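Local structure of aminoglycoside phosphotransferase (Alicyclobacillus acidocaldarius subsp. acidocaldarius, 4PDY) at residues A[189-194]-A[334-339]; A[259-264]-A[301-306]. The protein probably acts as a kinase-like phosphotransferase, passing a phosphate group to a small-molecule substrate that has not been established. All coordinates share one frame; numbering follows the deposited sequence.

Contact 1. Residues A[189-194]-A[334-339]; sequences RDELHR and KRQAFL. With SCN (thiocyanate ion), chain C.
Glu191, in the first turn of helix 189-203, and Gln336, well inside helix 319-347, mark the closest approach of the two backbones, with their CA atoms 9.6 Å apart. Side chains and water span the gap. Glu191 reaches across because CG lies anti to the backbone N (chi1 173°) and the chain stays extended; Gln336, bent at chi2, meets it from the opposite direction. Glu191 CD stops 3.8 Å from Gln336 NE2, without a direct hydrogen bond, the carboxylate and amide planes 30° apart. A water joins them instead: it donates to Glu191 OE1 at 2.9 Å and accepts from Arg335 NH1 at 3.0 Å and from Gln336 NE2. Glu191 also touches Tyr328 and Ala332. Asp195 takes a salt bridge from Arg335 and a hydrogen bond from Gln336. Leu339 CD1 sits over the centre of one guanidinium face of Arg335, whose NE makes a weak bond, 3.2 Å long, to the thiocyanate N at the guanidinium edge. With an alanine in place of Arg335, Asp195 would probably lose its ion-pair mate and the bridging water one donor. The chemistry is that of a hydrated surface junction, water and shared polar partners relaying between segments that meet only lightly.

Contact 2. Residues A[259-264]-A[301-306]; sequences LLRRSL and FPYLPW
Arg261 and Tyr303 carry most of this contact, a good illustration of how one long arginine can join a helix to the start of another. The nearest CA atoms of the two segments are theirs, 9.2 Å apart, and Arg261 fills the interval. Its CG stands anti to the backbone N (chi1 -161°), which sends the chain out from helix 252-266, and a bend at chi3 then turns the guanidinium broadside to Tyr303. The atom that meets that flat group is Tyr303 CB, 3.4 Å from Arg261 CZ and above the centre of one face. The phenol ring slants past, with Tyr303 CD2 3.9 Å from Arg261 CD; although the two planes are only 20° apart, the methylene rather than the ring does the covering. Phe301 takes part through its backbone: Arg261 NH1 makes a weak, strongly bent hydrogen bond to Phe301 O (3.1 Å, N-H...O angle 123°). The same oxygen accepts a weak bond from Tyr303 N, closing an inverse gamma turn centred on Pro302, the N-cap residue of helix 303-315. The firmer bond is from Arg261 NH2 to the carbonyl oxygen of Ile298; with the weak one to Phe301 O it gives the guanidinium two backbone acceptors near the turn. The Phe301 ring, meanwhile, packs against helices 154-173 and 189-203. The contact thus ties helix 252-266 to the junction where helix 289-300 ends and helix 303-315 begins, with helix 319-347 touching Pro302, Leu304 and Pro305 through Tyr328.

From the N terminus, the chain first passes 189-194, then 259-264, then 301-306, and returns at 334-339. Contact 2 closes a largely helical loop of 36 residues, nested wholly within the loop of 139 residues that contact 1 closes. Their centres lie 12 Å apart and they meet directly: Leu192 CD2 packs on Pro302 and Pro305, and Phe338 on Leu264. The thiocyanate weakly held by Arg335, probably from the crystallisation liquor, also lies about 3 Å (nearest atoms) from the side chain of Arg261. Together they bind helices 189-203, 252-266, 303-315 and 319-347 into one helical region, the last two being consecutive in the chain.

Contact 1. Residues A[189-194]-A[334-339]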
loop_
_atom_site.group_PDB
_atom_site.type_symbol
_atom_site.label_atom_id
_atom_site.label_comp_id
_atom_site.label_asym_id
_atom_site.label_seq_id
_atom_site.Cartn_x
_atom_site.Cartn_y
_atom_site.Cartn_z
ATOM N N ARG A 189 10.740 -25.047 -3.244
ATOM C CA ARG A 189 9.548 -25.497 -2.524
ATOM C C ARG A 189 9.761 -25.614 -1.024
ATOM O O ARG A 189 8.894 -25.246 -0.249
ATOM C CB ARG A 189 9.100 -26.864 -3.021
ATOM C CG ARG A 189 8.361 -26.835 -4.338
ATOM C CD ARG A 189 8.116 -28.266 -4.810
ATOM N NE ARG A 189 9.315 -28.807 -5.452
ATOM C CZ ARG A 189 9.449 -30.055 -5.890
ATOM N NH1 ARG A 189 8.466 -30.950 -5.730
ATOM N NH2 ARG A 189 10.591 -30.408 -6.479
ATOM N N ASP A 190 10.902 -26.148 -0.607
ATOM C CA ASP A 190 11.093 -26.404 0.811
ATOM C C ASP A 190 11.206 -25.086 1.582
ATOM O O ASP A 190 10.595 -24.959 2.660
ATOM C CB ASP A 190 12.270 -27.351 1.059
ATOM C CG ASP A 190 11.970 -28.796 0.611
ATOM O OD1 ASP A 190 11.046 -29.450 1.177
ATOM O OD2 ASP A 190 12.664 -29.283 -0.305
ATOM N N GLU A 191 11.884 -24.075 1.013
ATOM C CA GLU A 191 11.950 -22.771 1.682
ATOM C C GLU A 191 10.592 -22.077 1.693
ATOM O O GLU A 191 10.218 -21.428 2.666
ATOM C CB GLU A 191 12.991 -21.836 1.054
ATOM C CG GLU A 191 12.961 -20.408 1.631
ATOM C CD GLU A 191 13.934 -19.434 0.967
ATOM O OE1 GLU A 191 13.471 -18.517 0.195
ATOM O OE2 GLU A 191 15.156 -19.594 1.224
ATOM N N LEU A 192 9.885 -22.139 0.579
ATOM C CA LEU A 192 8.577 -21.510 0.510
ATOM C C LEU A 192 7.624 -22.137 1.535
ATOM O O LEU A 192 6.896 -21.439 2.228
ATOM C CB LEU A 192 8.011 -21.653 -0.905
ATOM C CG LEU A 192 8.711 -20.879 -2.024
ATOM C CD1 LEU A 192 8.055 -21.282 -3.335
ATOM C CD2 LEU A 192 8.579 -19.388 -1.810
ATOM N N HIS A 193 7.653 -23.463 1.615
ATOM C CA HIS A 193 6.824 -24.206 2.578
ATOM C C HIS A 193 7.163 -23.790 4.016
ATOM O O HIS A 193 6.266 -23.487 4.816
ATOM C CB HIS A 193 7.006 -25.714 2.356
ATOM C CG HIS A 193 6.162 -26.587 3.237
ATOM N ND1 HIS A 193 6.364 -27.944 3.331
ATOM C CD2 HIS A 193 5.113 -26.307 4.044
ATOM C CE1 HIS A 193 5.479 -28.464 4.163
ATOM N NE2 HIS A 193 4.710 -27.492 4.614
ATOM N N ARG A 194 8.448 -23.729 4.324
ATOM C CA ARG A 194 8.896 -23.348 5.668
ATOM C C ARG A 194 8.406 -21.951 6.028
ATOM O O ARG A 194 7.863 -21.717 7.102
ATOM C CB ARG A 194 10.420 -23.405 5.787
ATOM C CG ARG A 194 10.896 -23.315 7.225
ATOM C CD ARG A 194 12.396 -23.100 7.415
ATOM N NE ARG A 194 13.227 -23.638 6.338
ATOM C CZ ARG A 194 13.980 -22.926 5.492
ATOM N NH1 ARG A 194 14.061 -21.607 5.562
ATOM N NH2 ARG A 194 14.682 -23.559 4.565
ATOM N N LYS A 334 19.496 -13.188 1.717
ATOM C CA LYS A 334 19.470 -11.888 2.399
ATOM C C LYS A 334 18.145 -11.646 3.122
ATOM O O LYS A 334 18.120 -11.118 4.233
ATOM C CB LYS A 334 19.752 -10.735 1.421
ATOM C CG LYS A 334 21.215 -10.558 1.095
ATOM C CD LYS A 334 22.012 -10.034 2.280
ATOM C CE LYS A 334 21.809 -8.548 2.484
ATOM N NZ LYS A 334 22.759 -8.030 3.499
ATOM N N ARG A 335 17.050 -12.052 2.491
ATOM C CA ARG A 335 15.724 -11.955 3.108
ATOM C C ARG A 335 15.646 -12.821 4.379
ATOM O O ARG A 335 15.172 -12.367 5.428
ATOM C CB ARG A 335 14.648 -12.363 2.094
ATOM C CG ARG A 335 13.243 -12.449 2.667
ATOM C CD ARG A 335 12.220 -12.768 1.588
ATOM N NE ARG A 335 10.878 -12.943 2.118
ATOM C CZ ARG A 335 10.444 -14.060 2.726
ATOM N NH1 ARG A 335 11.244 -15.111 2.853
ATOM N NH2 ARG A 335 9.201 -14.117 3.184
ATOM N N GLN A 336 16.117 -14.065 4.275
ATOM C CA GLN A 336 16.173 -14.969 5.434
ATOM C C GLN A 336 16.990 -14.350 6.562
ATOM O O GLN A 336 16.570 -14.359 7.714
ATOM C CB GLN A 336 16.790 -16.317 5.046
ATOM C CG GLN A 336 15.898 -17.189 4.179
ATOM C CD GLN A 336 14.597 -17.559 4.857
ATOM O OE1 GLN A 336 14.594 -18.032 5.995
ATOM N NE2 GLN A 336 13.497 -17.375 4.164
ATOM N N ALA A 337 18.152 -13.791 6.225
ATOM C CA ALA A 337 19.036 -13.177 7.227
ATOM C C ALA A 337 18.373 -11.995 7.932
ATOM O O ALA A 337 18.500 -11.795 9.133
ATOM C CB ALA A 337 20.338 -12.727 6.583
ATOM N N PHE A 338 17.677 -11.184 7.160
ATOM C CA PHE A 338 16.987 -10.048 7.728
ATOM C C PHE A 338 15.885 -10.480 8.680
ATOM O O PHE A 338 15.761 -9.950 9.785
ATOM C CB PHE A 338 16.387 -9.102 6.685
ATOM C CG PHE A 338 15.516 -8.076 7.323
ATOM C CD1 PHE A 338 16.073 -6.992 7.990
ATOM C CD2 PHE A 338 14.150 -8.274 7.408
ATOM C CE1 PHE A 338 15.255 -6.114 8.691
ATOM C CE2 PHE A 338 13.336 -7.385 8.083
ATOM C CZ PHE A 338 13.891 -6.296 8.715
ATOM N N LEU A 339 15.071 -11.432 8.230
ATOM C CA LEU A 339 13.965 -11.894 9.057
ATOM C C LEU A 339 14.471 -12.574 10.317
ATOM O O LEU A 339 13.849 -12.444 11.352
ATOM C CB LEU A 339 13.011 -12.789 8.280
ATOM C CG LEU A 339 12.296 -12.095 7.109
ATOM C CD1 LEU A 339 11.602 -13.138 6.248
ATOM C CD2 LEU A 339 11.310 -11.050 7.608
HETATM S S SCN C . 7.665 -12.044 -0.318
HETATM C C SCN C . 8.414 -11.186 0.537
HETATM N N SCN C . 8.987 -10.526 1.191
HETATM O O HOH W 1 13.805 -16.016 1.677
HETATM O O HOH W 2 12.438 -19.989 6.661
#

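Contact 2. Residues A[259-264]-A[301-306]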
loop_
_atom_site.group_PDB
_atom_site.type_symbol
_atom_site.label_atom_id
_atom_site.label_comp_id
_atom_site.label_asym_id
_atom_site.label_seq_id
_atom_site.Cartn_x
_atom_site.Cartn_y
_atom_site.Cartn_z
ATOM N N LEU A 259 4.604 -1.250 3.704
ATOM C CA LEU A 259 5.755 -0.387 3.472
ATOM C C LEU A 259 7.050 -1.176 3.569
ATOM O O LEU A 259 7.937 -1.065 2.713
ATOM C CB LEU A 259 5.765 0.764 4.462
ATOM C CG LEU A 259 6.971 1.708 4.332
ATOM C CD1 LEU A 259 7.082 2.362 2.951
ATOM C CD2 LEU A 259 6.892 2.769 5.394
ATOM N N LEU A 260 7.172 -1.996 4.619
ATOM C CA LEU A 260 8.392 -2.748 4.789
ATOM C C LEU A 260 8.637 -3.719 3.640
ATOM O O LEU A 260 9.759 -3.878 3.178
ATOM C CB LEU A 260 8.366 -3.500 6.131
ATOM C CG LEU A 260 8.577 -2.646 7.379
ATOM C CD1 LEU A 260 8.101 -3.345 8.646
ATOM C CD2 LEU A 260 10.049 -2.286 7.556
ATOM N N ARG A 261 7.607 -4.439 3.215
ATOM C CA ARG A 261 7.834 -5.446 2.204
ATOM C C ARG A 261 8.309 -4.784 0.905
ATOM O O ARG A 261 9.235 -5.245 0.263
ATOM C CB ARG A 261 6.607 -6.338 1.961
ATOM C CG ARG A 261 7.041 -7.618 1.277
ATOM C CD ARG A 261 5.941 -8.430 0.633
ATOM N NE ARG A 261 4.823 -8.826 1.477
ATOM C CZ ARG A 261 4.770 -9.850 2.351
ATOM N NH1 ARG A 261 5.806 -10.646 2.591
ATOM N NH2 ARG A 261 3.623 -10.084 2.967
ATOM N N ARG A 262 7.629 -3.729 0.532
ATOM C CA ARG A 262 7.998 -3.032 -0.710
ATOM C C ARG A 262 9.404 -2.456 -0.634
ATOM O O ARG A 262 10.195 -2.569 -1.589
ATOM C CB ARG A 262 6.974 -1.938 -1.002
ATOM C CG ARG A 262 5.640 -2.505 -1.477
ATOM C CD ARG A 262 4.620 -1.452 -1.896
ATOM N NE ARG A 262 3.374 -2.093 -2.347
ATOM C CZ ARG A 262 2.193 -2.061 -1.712
ATOM N NH1 ARG A 262 2.009 -1.382 -0.576
ATOM N NH2 ARG A 262 1.158 -2.708 -2.241
ATOM N N SER A 263 9.710 -1.819 0.489
ATOM C CA SER A 263 11.026 -1.213 0.686
ATOM C C SER A 263 12.102 -2.291 0.670
ATOM O O SER A 263 13.060 -2.234 -0.120
ATOM C CB SER A 263 11.090 -0.448 2.007
ATOM O OG SER A 263 10.100 0.565 2.088
ATOM N N LEU A 264 11.929 -3.290 1.536
ATOM C CA LEU A 264 12.946 -4.313 1.690
ATOM C C LEU A 264 13.164 -5.129 0.421
ATOM O O LEU A 264 14.284 -5.515 0.120
ATOM C CB LEU A 264 12.637 -5.230 2.868
ATOM C CG LEU A 264 12.733 -4.532 4.226
ATOM C CD1 LEU A 264 12.016 -5.353 5.294
ATOM C CD2 LEU A 264 14.175 -4.275 4.666
ATOM N N PHE A 301 5.571 -14.452 5.304
ATOM C CA PHE A 301 4.861 -15.178 4.244
ATOM C C PHE A 301 5.527 -14.894 2.892
ATOM O O PHE A 301 5.847 -13.727 2.624
ATOM C CB PHE A 301 3.410 -14.751 4.129
ATOM C CG PHE A 301 2.609 -15.689 3.302
ATOM C CD1 PHE A 301 2.000 -16.811 3.878
ATOM C CD2 PHE A 301 2.509 -15.492 1.932
ATOM C CE1 PHE A 301 1.291 -17.692 3.098
ATOM C CE2 PHE A 301 1.803 -16.379 1.145
ATOM C CZ PHE A 301 1.190 -17.481 1.724
ATOM N N PRO A 302 5.721 -15.914 2.045
ATOM C CA PRO A 302 6.325 -15.714 0.715
ATOM C C PRO A 302 5.320 -15.136 -0.301
ATOM O O PRO A 302 4.873 -15.800 -1.236
ATOM C CB PRO A 302 6.813 -17.116 0.344
ATOM C CG PRO A 302 5.810 -18.024 0.982
ATOM C CD PRO A 302 5.411 -17.346 2.280
ATOM N N TYR A 303 4.960 -13.892 -0.053
ATOM C CA TYR A 303 3.935 -13.208 -0.807
ATOM C C TYR A 303 4.283 -13.054 -2.286
ATOM O O TYR A 303 3.454 -13.286 -3.141
ATOM C CB TYR A 303 3.729 -11.808 -0.211
ATOM C CG TYR A 303 2.807 -10.930 -1.005
ATOM C CD1 TYR A 303 1.422 -11.094 -0.966
ATOM C CD2 TYR A 303 3.333 -9.924 -1.809
ATOM C CE1 TYR A 303 0.588 -10.279 -1.713
ATOM C CE2 TYR A 303 2.507 -9.099 -2.544
ATOM C CZ TYR A 303 1.145 -9.263 -2.494
ATOM O OH TYR A 303 0.383 -8.417 -3.274
ATOM N N LEU A 304 5.521 -12.670 -2.567
ATOM C CA LEU A 304 5.864 -12.418 -3.965
ATOM C C LEU A 304 5.833 -13.705 -4.806
ATOM O O LEU A 304 5.229 -13.728 -5.877
ATOM C CB LEU A 304 7.176 -11.613 -4.088
ATOM C CG LEU A 304 7.803 -11.268 -5.433
ATOM C CD1 LEU A 304 8.532 -9.931 -5.353
ATOM C CD2 LEU A 304 8.790 -12.362 -5.794
ATOM N N PRO A 305 6.490 -14.783 -4.340
ATOM C CA PRO A 305 6.339 -16.030 -5.090
ATOM C C PRO A 305 4.879 -16.452 -5.288
ATOM O O PRO A 305 4.518 -16.924 -6.367
ATOM C CB PRO A 305 7.109 -17.045 -4.242
ATOM C CG PRO A 305 8.157 -16.221 -3.584
ATOM C CD PRO A 305 7.491 -14.916 -3.275
ATOM N N TRP A 306 4.049 -16.303 -4.245
ATOM C CA TRP A 306 2.634 -16.612 -4.378
ATOM C C TRP A 306 2.024 -15.768 -5.495
ATOM O O TRP A 306 1.357 -16.271 -6.371
ATOM C CB TRP A 306 1.851 -16.431 -3.045
ATOM C CG TRP A 306 0.429 -16.424 -3.368
ATOM C CD1 TRP A 306 -0.344 -17.501 -3.749
ATOM C CD2 TRP A 306 -0.375 -15.263 -3.585
ATOM N NE1 TRP A 306 -1.582 -17.071 -4.132
ATOM C CE2 TRP A 306 -1.619 -15.700 -4.074
ATOM C CE3 TRP A 306 -0.155 -13.892 -3.422
ATOM C CZ2 TRP A 306 -2.648 -14.826 -4.348
ATOM C CZ3 TRP A 306 -1.177 -13.034 -3.709
ATOM C CH2 TRP A 306 -2.405 -13.501 -4.160
#